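Local atomic coordinates of mandelate racemase/muconate lactonizing enzyme family protein (PDB entry 3S5S), a protein that belongs to the mandelate racemase/muconate lactonizing enzyme family of the enolase superfamily, which joins an N-terminal capping domain to a modified beta/alpha barrel. Residues 127-139 with 311-325. Numbering follows the deposited sequence.
Sequences FGGSGTALTTDIT and CFAAGLGGFSFVDLD
S130 grips the C-terminal end of helix 303-316 twice through one acceptor: its N reaches G315 O at 2.9 Å, and its OG donates to the same oxygen from the same face, above the carbonyl plane. G131 N adds a less straight bond to A314 O. The backbones run close here, G129 CA 4.0 Å from G315 CA. Before this loop, F127 and F312 make a T-shaped pair, planes at 80°, the edge of F312 toward the face of F127, with F312 CD1 standing over the centre of the F127 ring. L134 reaches from strand 133-135 to the helix, its CD2 3.8 Å from A314 CB, while CD1 lies among A313, V322 and L324.

This is the closure of the enolase-superfamily barrel, where the first barrel strand, 133-140, meets the last helix and the chain leaving strand 319-322. D137 N donates to V322 O almost straight (172°). T136 OG1, anti to its own N, links the backbones of L324 and D137: it accepts from L324 N and donates to D137 O in the carbonyl plane of D137, on a lone pair.

Further along, D137 OD1 and D323 OD1 lie only 2.6 Å apart, their carboxylate planes turned 52° from each other; D323 OD2 also forms a salt bridge with K164. At the helix end, R90 of the second subunit bonds to S130 OG and L316 O, while R86 of the same neighbouring subunit hydrogen-bonds through NE to F127 O.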
loop_
_atom_site.group_PDB
_atom_site.type_symbol
_atom_site.label_atom_id
_atom_site.label_comp_id
_atom_site.label_asym_id
_atom_site.label_seq_id
_atom_site.Cartn_x
_atom_site.Cartn_y
_atom_site.Cartn_z
ATOM N N PHE A 127 3.620 -9.272 3.670
ATOM C CA PHE A 127 3.616 -7.853 4.018
ATOM C C PHE A 127 4.968 -7.123 3.777
ATOM O O PHE A 127 5.006 -5.910 3.792
ATOM C CB PHE A 127 3.091 -7.641 5.470
ATOM C CG PHE A 127 1.591 -7.848 5.620
ATOM C CD1 PHE A 127 0.688 -7.314 4.674
ATOM C CD2 PHE A 127 1.076 -8.542 6.700
ATOM C CE1 PHE A 127 -0.709 -7.521 4.809
ATOM C CE2 PHE A 127 -0.361 -8.700 6.871
ATOM C CZ PHE A 127 -1.228 -8.186 5.914
ATOM N N GLY A 128 6.050 -7.848 3.521
ATOM C CA GLY A 128 7.301 -7.174 3.205
ATOM C C GLY A 128 8.535 -7.824 3.820
ATOM O O GLY A 128 9.648 -7.657 3.300
ATOM N N GLY A 129 8.338 -8.563 4.917
ATOM C CA GLY A 129 9.399 -9.271 5.642
ATOM C C GLY A 129 10.517 -8.421 6.210
ATOM O O GLY A 129 11.636 -8.874 6.223
ATOM N N SER A 130 10.242 -7.191 6.672
ATOM C CA SER A 130 11.329 -6.329 7.160
ATOM C C SER A 130 12.031 -6.840 8.400
ATOM O O SER A 130 13.209 -6.547 8.644
ATOM C CB SER A 130 10.860 -4.912 7.425
ATOM O OG SER A 130 10.456 -4.365 6.215
ATOM N N GLY A 131 11.281 -7.591 9.176
ATOM C CA GLY A 131 11.801 -8.292 10.329
ATOM C C GLY A 131 10.763 -9.289 10.799
ATOM O O GLY A 131 9.661 -9.393 10.216
ATOM N N THR A 132 11.136 -10.030 11.831
ATOM C CA THR A 132 10.289 -11.058 12.415
ATOM C C THR A 132 10.161 -10.913 13.941
ATOM O O THR A 132 9.580 -11.786 14.580
ATOM C CB THR A 132 10.795 -12.512 12.106
ATOM O OG1 THR A 132 12.211 -12.601 12.351
ATOM C CG2 THR A 132 10.460 -12.928 10.655
ATOM N N ALA A 133 10.697 -9.830 14.511
ATOM C CA ALA A 133 10.668 -9.613 15.946
ATOM C C ALA A 133 10.038 -8.272 16.272
ATOM O O ALA A 133 10.319 -7.258 15.584
ATOM C CB ALA A 133 12.081 -9.659 16.478
ATOM N N LEU A 134 9.199 -8.224 17.315
ATOM C CA LEU A 134 8.720 -6.894 17.816
ATOM C C LEU A 134 8.818 -6.839 19.304
ATOM O O LEU A 134 8.913 -7.871 19.933
ATOM C CB LEU A 134 7.296 -6.543 17.376
ATOM C CG LEU A 134 6.925 -6.505 15.886
ATOM C CD1 LEU A 134 5.424 -6.422 15.734
ATOM C CD2 LEU A 134 7.606 -5.344 15.099
ATOM N N THR A 135 8.862 -5.632 19.856
ATOM C CA THR A 135 8.863 -5.415 21.297
ATOM C C THR A 135 7.606 -4.641 21.662
ATOM O O THR A 135 7.408 -3.523 21.172
ATOM C CB THR A 135 10.109 -4.670 21.707
ATOM O OG1 THR A 135 11.210 -5.536 21.476
ATOM C CG2 THR A 135 10.120 -4.298 23.186
ATOM N N THR A 136 6.761 -5.245 22.502
ATOM C CA THR A 136 5.465 -4.621 22.875
ATOM C C THR A 136 5.494 -3.818 24.161
ATOM O O THR A 136 6.207 -4.163 25.081
ATOM C CB THR A 136 4.261 -5.669 22.865
ATOM O OG1 THR A 136 3.004 -4.981 22.980
ATOM C CG2 THR A 136 4.431 -6.787 23.900
ATOM N N ASP A 137 4.747 -2.727 24.219
ATOM C CA ASP A 137 4.427 -2.112 25.504
ATOM C C ASP A 137 3.377 -2.980 26.215
ATOM O O ASP A 137 2.902 -3.971 25.644
ATOM C CB ASP A 137 3.940 -0.655 25.341
ATOM C CG ASP A 137 2.576 -0.544 24.676
ATOM O OD1 ASP A 137 1.693 -1.405 24.855
ATOM O OD2 ASP A 137 2.355 0.446 23.980
ATOM N N ILE A 138 3.028 -2.626 27.440
ATOM C CA ILE A 138 1.948 -3.265 28.152
ATOM C C ILE A 138 1.188 -2.189 28.868
ATOM O O ILE A 138 1.709 -1.118 29.190
ATOM C CB ILE A 138 2.427 -4.346 29.172
ATOM C CG1 ILE A 138 1.245 -5.230 29.658
ATOM C CG2 ILE A 138 3.221 -3.690 30.339
ATOM C CD1 ILE A 138 1.594 -6.249 30.808
ATOM N N THR A 139 -0.075 -2.465 29.122
ATOM C CA THR A 139 -0.962 -1.407 29.450
ATOM C C THR A 139 -1.397 -1.475 30.893
ATOM O O THR A 139 -1.641 -2.530 31.432
ATOM C CB THR A 139 -2.096 -1.279 28.371
ATOM O OG1 THR A 139 -3.214 -0.589 28.928
ATOM C CG2 THR A 139 -2.528 -2.590 27.890
ATOM N N CYS A 311 2.511 -9.511 12.149
ATOM C CA CYS A 311 2.980 -9.837 10.792
ATOM C C CYS A 311 2.964 -8.581 9.951
ATOM O O CYS A 311 3.895 -8.333 9.186
ATOM C CB CYS A 311 2.068 -10.860 10.134
ATOM S SG CYS A 311 2.255 -12.524 10.756
ATOM N N PHE A 312 1.895 -7.797 10.112
ATOM C CA PHE A 312 1.718 -6.548 9.379
ATOM C C PHE A 312 2.845 -5.554 9.745
ATOM O O PHE A 312 3.660 -5.180 8.874
ATOM C CB PHE A 312 0.274 -6.002 9.621
ATOM C CG PHE A 312 0.013 -4.594 9.114
ATOM C CD1 PHE A 312 -0.513 -4.377 7.858
ATOM C CD2 PHE A 312 0.239 -3.471 9.934
ATOM C CE1 PHE A 312 -0.806 -3.049 7.369
ATOM C CE2 PHE A 312 -0.031 -2.134 9.481
ATOM C CZ PHE A 312 -0.574 -1.937 8.172
ATOM N N ALA A 313 2.887 -5.138 11.020
ATOM C CA ALA A 313 3.912 -4.195 11.511
ATOM C C ALA A 313 5.363 -4.693 11.227
ATOM O O ALA A 313 6.147 -3.945 10.642
ATOM C CB ALA A 313 3.736 -3.937 12.948
ATOM N N ALA A 314 5.721 -5.931 11.616
ATOM C CA ALA A 314 7.107 -6.396 11.359
ATOM C C ALA A 314 7.433 -6.591 9.859
ATOM O O ALA A 314 8.562 -6.429 9.456
ATOM C CB ALA A 314 7.444 -7.713 12.166
ATOM N N GLY A 315 6.450 -6.983 9.051
ATOM C CA GLY A 315 6.636 -7.123 7.601
ATOM C C GLY A 315 6.899 -5.786 6.961
ATOM O O GLY A 315 7.859 -5.637 6.182
ATOM N N LEU A 316 6.110 -4.796 7.349
ATOM C CA LEU A 316 6.249 -3.464 6.801
ATOM C C LEU A 316 7.543 -2.759 7.209
ATOM O O LEU A 316 8.163 -2.103 6.376
ATOM C CB LEU A 316 5.049 -2.580 7.141
ATOM C CG LEU A 316 3.743 -2.837 6.433
ATOM C CD1 LEU A 316 2.638 -2.005 7.092
ATOM C CD2 LEU A 316 3.885 -2.515 4.954
ATOM N N GLY A 317 7.946 -2.913 8.481
ATOM C CA GLY A 317 9.127 -2.239 8.960
ATOM C C GLY A 317 8.728 -0.811 9.311
ATOM O O GLY A 317 7.676 -0.345 8.914
ATOM N N GLY A 318 9.537 -0.127 10.100
ATOM C CA GLY A 318 9.270 1.271 10.293
ATOM C C GLY A 318 8.356 1.704 11.431
ATOM O O GLY A 318 7.993 2.896 11.500
ATOM N N PHE A 319 8.006 0.784 12.323
ATOM C CA PHE A 319 7.093 1.119 13.397
ATOM C C PHE A 319 7.843 1.607 14.618
ATOM O O PHE A 319 8.842 1.010 14.965
ATOM C CB PHE A 319 6.147 -0.030 13.716
ATOM C CG PHE A 319 4.991 -0.103 12.770
ATOM C CD1 PHE A 319 5.192 -0.464 11.409
ATOM C CD2 PHE A 319 3.715 0.257 13.185
ATOM C CE1 PHE A 319 4.135 -0.499 10.482
ATOM C CE2 PHE A 319 2.631 0.211 12.272
ATOM C CZ PHE A 319 2.847 -0.158 10.917
ATOM N N SER A 320 7.409 2.730 15.196
ATOM C CA SER A 320 8.031 3.270 16.440
ATOM C C SER A 320 7.378 2.751 17.722
ATOM O O SER A 320 7.993 2.723 18.749
ATOM C CB SER A 320 8.015 4.808 16.468
ATOM O OG SER A 320 8.533 5.370 15.265
ATOM N N PHE A 321 6.115 2.361 17.653
ATOM C CA PHE A 321 5.407 1.941 18.827
ATOM C C PHE A 321 4.717 0.652 18.474
ATOM O O PHE A 321 4.086 0.521 17.404
ATOM C CB PHE A 321 4.413 3.009 19.255
ATOM C CG PHE A 321 5.074 4.283 19.736
ATOM C CD1 PHE A 321 5.211 5.389 18.886
ATOM C CD2 PHE A 321 5.573 4.388 21.043
ATOM C CE1 PHE A 321 5.822 6.569 19.330
ATOM C CE2 PHE A 321 6.213 5.578 21.473
ATOM C CZ PHE A 321 6.326 6.657 20.609
ATOM N N VAL A 322 4.851 -0.319 19.361
ATOM C CA VAL A 322 4.106 -1.528 19.264
ATOM C C VAL A 322 3.249 -1.713 20.531
ATOM O O VAL A 322 3.758 -1.774 21.654
ATOM C CB VAL A 322 5.088 -2.679 19.036
ATOM C CG1 VAL A 322 4.356 -4.005 18.937
ATOM C CG2 VAL A 322 5.959 -2.385 17.785
ATOM N N ASP A 323 1.944 -1.825 20.356
ATOM C CA ASP A 323 1.032 -1.943 21.478
ATOM C C ASP A 323 0.117 -3.145 21.233
ATOM O O ASP A 323 -1.087 -2.968 20.906
ATOM C CB ASP A 323 0.191 -0.658 21.570
ATOM C CG ASP A 323 -0.885 -0.730 22.655
ATOM O OD1 ASP A 323 -0.684 -1.361 23.725
ATOM O OD2 ASP A 323 -1.939 -0.149 22.447
ATOM N N LEU A 324 0.687 -4.353 21.379
ATOM C CA LEU A 324 0.045 -5.626 21.012
ATOM C C LEU A 324 -0.031 -6.592 22.192
ATOM O O LEU A 324 0.531 -7.696 22.146
ATOM C CB LEU A 324 0.818 -6.284 19.871
ATOM C CG LEU A 324 0.827 -5.463 18.582
ATOM C CD1 LEU A 324 1.694 -6.157 17.491
ATOM C CD2 LEU A 324 -0.642 -5.101 18.074
ATOM N N ASP A 325 -0.730 -6.188 23.236
ATOM C CA ASP A 325 -0.528 -6.816 24.537
ATOM C C ASP A 325 -1.808 -7.456 25.146
ATOM O O ASP A 325 -1.791 -7.866 26.297
ATOM C CB ASP A 325 -0.052 -5.735 25.506
ATOM C CG ASP A 325 -1.135 -4.697 25.761
ATOM O OD1 ASP A 325 -2.032 -4.569 24.912
ATOM O OD2 ASP A 325 -1.122 -4.018 26.803
#